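PDB 6K6R: thiosulfate sulfurtransferase RDL2, mitochondrial from Saccharomyces cerevisiae, which transfers the sulfane sulfur of thiosulfate to cyanide, giving thiocyanate and sulfite, as a single-domain mitochondrial rhodanese. Local coordinates for residues E86-K89 against V90-A94; Y63-P66 against T67-N70. All blocks are in the same frame, centred on the assembly; numbering follows the deposited sequence.

In the fold
The two contacts follow each other along the chain, contact 2 around the turn that leads into strand 69-70 and contact 1 around the end of helix 84-91. Contact 1 is mainly a surface contact, with the buried Phe87 at the heart of an aromatic cluster and backbone bonds closing the helix; contact 2 is partly buried and mostly polar, holding a tight turn with main-chain, hydroxyl and water bonds. Their centres lie about 16 Å apart, yet they meet: Phe93 CZ packs 3.8 Å from Ile69 CB, and the rings of Phe91 and Phe93 both approach the carbonyl of Asn70. Strand 69-70 thus runs from the Met65-Thr68 turn toward the aromatic end of helix 84-91.

Contact 1 of 2, residues E86-K89 against V90-A94; sequences EFHK and VFQFA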
loop_
_atom_site.group_PDB
_atom_site.type_symbol
_atom_site.label_atom_id
_atom_site.label_comp_id
_atom_site.label_asym_id
_atom_site.label_seq_id
_atom_site.Cartn_x
_atom_site.Cartn_y
_atom_site.Cartn_z
ATOM N N GLU A 86 14.148 -12.056 5.886
ATOM C CA GLU A 86 14.377 -10.826 6.633
ATOM C C GLU A 86 13.202 -9.866 6.501
ATOM O O GLU A 86 12.922 -9.103 7.430
ATOM C CB GLU A 86 15.673 -10.153 6.175
ATOM C CG GLU A 86 16.249 -9.195 7.215
ATOM C CD GLU A 86 17.148 -8.130 6.612
ATOM O OE1 GLU A 86 17.148 -6.987 7.123
ATOM O OE2 GLU A 86 17.862 -8.436 5.634
ATOM N N PHE A 87 12.506 -9.883 5.360
ATOM C CA PHE A 87 11.286 -9.091 5.238
ATOM C C PHE A 87 10.260 -9.518 6.277
ATOM O O PHE A 87 9.631 -8.673 6.924
ATOM C CB PHE A 87 10.708 -9.219 3.827
ATOM C CG PHE A 87 9.611 -8.229 3.520
ATOM C CD1 PHE A 87 8.318 -8.435 3.979
ATOM C CD2 PHE A 87 9.872 -7.096 2.765
ATOM C CE1 PHE A 87 7.312 -7.532 3.696
ATOM C CE2 PHE A 87 8.867 -6.188 2.479
ATOM C CZ PHE A 87 7.587 -6.408 2.945
ATOM N N HIS A 88 10.080 -10.829 6.453
ATOM C CA HIS A 88 9.126 -11.318 7.440
ATOM C C HIS A 88 9.582 -11.018 8.860
ATOM O O HIS A 88 8.747 -10.800 9.742
ATOM C CB HIS A 88 8.905 -12.819 7.265
ATOM C CG HIS A 88 7.699 -13.335 7.985
ATOM N ND1 HIS A 88 7.661 -13.495 9.354
ATOM C CD2 HIS A 88 6.482 -13.716 7.529
ATOM C CE1 HIS A 88 6.475 -13.958 9.709
ATOM N NE2 HIS A 88 5.742 -14.100 8.620
ATOM N N LYS A 89 10.892 -11.001 9.104
ATOM C CA LYS A 89 11.377 -10.698 10.445
ATOM C C LYS A 89 11.253 -9.212 10.755
ATOM O O LYS A 89 10.965 -8.831 11.895
ATOM C CB LYS A 89 12.825 -11.162 10.597
ATOM C CG LYS A 89 12.994 -12.669 10.780
ATOM C CD LYS A 89 11.883 -13.271 11.635
ATOM C CE LYS A 89 11.014 -14.233 10.834
ATOM N NZ LYS A 89 9.865 -14.735 11.638
ATOM N N VAL A 90 11.458 -8.358 9.752
ATOM C CA VAL A 90 11.424 -6.919 9.982
ATOM C C VAL A 90 9.988 -6.419 10.100
ATOM O O VAL A 90 9.688 -5.556 10.933
ATOM C CB VAL A 90 12.195 -6.189 8.866
ATOM C CG1 VAL A 90 11.931 -4.692 8.918
ATOM C CG2 VAL A 90 13.686 -6.466 8.985
ATOM N N PHE A 91 9.074 -6.956 9.287
ATOM C CA PHE A 91 7.711 -6.444 9.220
ATOM C C PHE A 91 6.660 -7.365 9.822
ATOM O O PHE A 91 5.539 -6.909 10.068
ATOM C CB PHE A 91 7.330 -6.147 7.763
ATOM C CG PHE A 91 8.180 -5.091 7.120
ATOM C CD1 PHE A 91 7.994 -3.754 7.426
ATOM C CD2 PHE A 91 9.171 -5.437 6.217
ATOM C CE1 PHE A 91 8.777 -2.780 6.841
ATOM C CE2 PHE A 91 9.957 -4.467 5.627
ATOM C CZ PHE A 91 9.760 -3.137 5.943
ATOM N N GLN A 92 6.987 -8.638 10.052
ATOM C CA GLN A 92 6.063 -9.612 10.640
ATOM C C GLN A 92 4.845 -9.855 9.749
ATOM O O GLN A 92 3.723 -10.033 10.230
ATOM C CB GLN A 92 5.639 -9.205 12.054
ATOM C CG GLN A 92 6.599 -9.693 13.125
ATOM C CD GLN A 92 6.942 -11.165 12.968
ATOM O OE1 GLN A 92 8.111 -11.531 12.835
ATOM N NE2 GLN A 92 5.923 -12.016 12.987
ATOM N N PHE A 93 5.070 -9.854 8.438
ATOM C CA PHE A 93 4.146 -10.459 7.490
ATOM C C PHE A 93 4.948 -10.892 6.271
ATOM O O PHE A 93 6.116 -10.530 6.111
ATOM C CB PHE A 93 2.986 -9.521 7.113
ATOM C CG PHE A 93 3.413 -8.200 6.530
ATOM C CD1 PHE A 93 3.762 -8.091 5.194
ATOM C CD2 PHE A 93 3.426 -7.058 7.314
ATOM C CE1 PHE A 93 4.140 -6.874 4.657
ATOM C CE2 PHE A 93 3.802 -5.838 6.783
ATOM C CZ PHE A 93 4.160 -5.747 5.453
ATOM N N ALA A 94 4.311 -11.685 5.416
ATOM C CA ALA A 94 5.012 -12.270 4.282
ATOM C C ALA A 94 5.355 -11.207 3.246
ATOM O O ALA A 94 4.562 -10.300 2.975
ATOM C CB ALA A 94 4.164 -13.369 3.643
#
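Phe87 lies beneath Phe91, whose CD2 stands 3.6 Å above the Phe87 ring plane, over its centre. The two planes meet at 43°, too tilted for a parallel stack and too shallow for an edge-to-face pair. Phe93 comes to the same ring from elsewhere: Phe93 CE1 lies at the edge of the Phe87 ring, near its plane and 3.4 Å from Phe87 CE1. Three phenylalanines within seven residues thus form an aromatic cluster, in which flat, apolar rings can fill the angle between the helix and the chain leaving it. Phe93 reaches back because its CG sits between its own backbone N and carbonyl carbon (chi1 57°), and Phe91 CB rests 3.7 Å above one face of the Phe93 ring, off its centre.

The backbone explains how residues so close in sequence can surround one ring. Phe91 N still donates a helical bond to Phe87 O at 3.0 Å, and Gln92 N closes the last turn on His88 O at 2.8 Å, though from above the carbonyl plane. Gln92 then takes a positive phi, which ends the helix and swings Phe93 back across its side. That swing also brings Phe93 O to 3.4 Å from His88 CA in a CA-H...O contact, while the imidazole of His88 spreads over the peptide nitrogen of Phe93. On the outer side, Lys89 NZ gives His88 ND1 a weak bond of 3.4 Å, as suits two polar side chains near solvent.

Toward the protein, Phe87 touches Ile71 and Lys95, and Phe91 touches Ala79 and Leu82. Phe91, at the helix end, and Phe93, just past it, face strand 69-70, the outermost strand on this side of the parallel sheet.

Contact 2 of 2, residues Y63-P66 against T67-N70; sequences YKMP and TTIN
The chain from Met65 to Thr68 folds into a type II beta turn, closed by Thr68 N donating to Met65 O at 3.2 Å with an N-H...O angle of 148°. Pro66 suits the second position, since its ring already fixes the phi that the turn needs there. Thr67 follows with a positive phi of 71°, an uncommon choice for a beta-branched residue. Its OG1 is placed so close to Pro66 O that a bond there is doubtful.

Thr68 does more than close the backbone. Its OG1 lies between its own N and carbonyl carbon (chi1 51°), which turns the hydroxyl to the Met65 carbonyl; the bond is modelled as very short, so its length is doubtful. A water clamps the same corner, accepting from Met65 N at 2.9 Å and donating to Thr68 OG1 at 2.8 Å. The methyl takes the apolar side: Thr68 CG2 meets Met65 CE at 3.5 Å, the two side chains crossing at about a right angle.

This turn delivers the chain into strand 69-70, the edge of the parallel sheet in the rhodanese domain, where Ile69 pairs with strand 49-53. Met65 and Thr68 both also touch Leu105, next to Cys106, which carries the persulfide sulfur.

Thr67 packs on Val42, Pro45 and Leu51; an alanine here would probably lose part of that packing, with the methyl and hydroxyl gone, and leave a gap beside them. On the polar side, Lys64 runs past Thr68 in the opposite direction. Its aliphatic CG lies 3.7 Å from Thr68 OG1, and the chain then bends at its far end to bring NZ within 3.0 Å of Thr68 O.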
loop_
_atom_site.group_PDB
_atom_site.type_symbol
_atom_site.label_atom_id
_atom_site.label_comp_id
_atom_site.label_asym_id
_atom_site.label_seq_id
_atom_site.Cartn_x
_atom_site.Cartn_y
_atom_site.Cartn_z
ATOM N N TYR A 63 -4.933 5.859 12.822
ATOM C CA TYR A 63 -5.947 5.103 12.098
ATOM C C TYR A 63 -5.261 4.190 11.097
ATOM O O TYR A 63 -4.472 4.657 10.270
ATOM C CB TYR A 63 -6.938 6.019 11.372
ATOM C CG TYR A 63 -7.829 5.270 10.401
ATOM C CD1 TYR A 63 -8.912 4.527 10.856
ATOM C CD2 TYR A 63 -7.579 5.291 9.034
ATOM C CE1 TYR A 63 -9.725 3.835 9.978
ATOM C CE2 TYR A 63 -8.386 4.599 8.147
ATOM C CZ TYR A 63 -9.458 3.873 8.626
ATOM O OH TYR A 63 -10.265 3.184 7.749
ATOM N N LYS A 64 -5.573 2.900 11.166
ATOM C CA LYS A 64 -5.125 1.919 10.188
ATOM C C LYS A 64 -6.317 1.513 9.334
ATOM O O LYS A 64 -7.339 1.065 9.866
ATOM C CB LYS A 64 -4.516 0.692 10.866
ATOM C CG LYS A 64 -4.011 -0.358 9.885
ATOM C CD LYS A 64 -3.368 -1.536 10.599
ATOM C CE LYS A 64 -4.166 -2.814 10.387
ATOM N NZ LYS A 64 -3.886 -3.438 9.063
ATOM N N MET A 65 -6.192 1.681 8.027
ATOM C CA MET A 65 -7.219 1.189 7.120
ATOM C C MET A 65 -7.221 -0.332 7.172
ATOM O O MET A 65 -6.176 -0.950 6.930
ATOM C CB MET A 65 -6.964 1.685 5.701
ATOM C CG MET A 65 -8.174 1.586 4.788
ATOM S SD MET A 65 -7.873 2.309 3.165
ATOM C CE MET A 65 -7.335 0.868 2.260
ATOM N N PRO A 66 -8.342 -0.973 7.503
ATOM C CA PRO A 66 -8.342 -2.435 7.640
ATOM C C PRO A 66 -7.913 -3.124 6.352
ATOM O O PRO A 66 -8.120 -2.614 5.250
ATOM C CB PRO A 66 -9.797 -2.763 7.998
ATOM C CG PRO A 66 -10.583 -1.523 7.683
ATOM C CD PRO A 66 -9.642 -0.380 7.854
ATOM N N THR A 67 -7.295 -4.296 6.518
ATOM C CA THR A 67 -6.740 -5.167 5.482
ATOM C C THR A 67 -5.483 -4.604 4.826
ATOM O O THR A 67 -4.966 -5.223 3.889
ATOM C CB THR A 67 -7.752 -5.508 4.375
ATOM O OG1 THR A 67 -8.013 -4.343 3.581
ATOM C CG2 THR A 67 -9.055 -6.020 4.975
ATOM N N THR A 68 -4.966 -3.467 5.284
ATOM C CA THR A 68 -3.752 -2.921 4.698
ATOM C C THR A 68 -2.512 -3.532 5.341
ATOM O O THR A 68 -2.544 -4.039 6.466
ATOM C CB THR A 68 -3.698 -1.401 4.856
ATOM O OG1 THR A 68 -3.944 -1.047 6.224
ATOM C CG2 THR A 68 -4.726 -0.738 3.973
ATOM N N ILE A 69 -1.407 -3.475 4.604
ATOM C CA ILE A 69 -0.081 -3.771 5.130
ATOM C C ILE A 69 0.702 -2.467 5.166
ATOM O O ILE A 69 0.534 -1.608 4.293
ATOM C CB ILE A 69 0.649 -4.839 4.290
ATOM C CG1 ILE A 69 0.829 -4.371 2.845
ATOM C CG2 ILE A 69 -0.105 -6.161 4.335
ATOM C CD1 ILE A 69 1.753 -5.253 2.026
ATOM N N ASN A 70 1.543 -2.310 6.188
ATOM C CA ASN A 70 2.291 -1.076 6.402
ATOM C C ASN A 70 3.727 -1.284 5.940
ATOM O O ASN A 70 4.468 -2.080 6.525
ATOM C CB ASN A 70 2.241 -0.657 7.870
ATOM C CG ASN A 70 2.975 0.648 8.131
ATOM O OD1 ASN A 70 3.475 0.881 9.230
ATOM N ND2 ASN A 70 3.036 1.508 7.119
HETATM O O HOH W 1 -3.513 1.684 6.891
#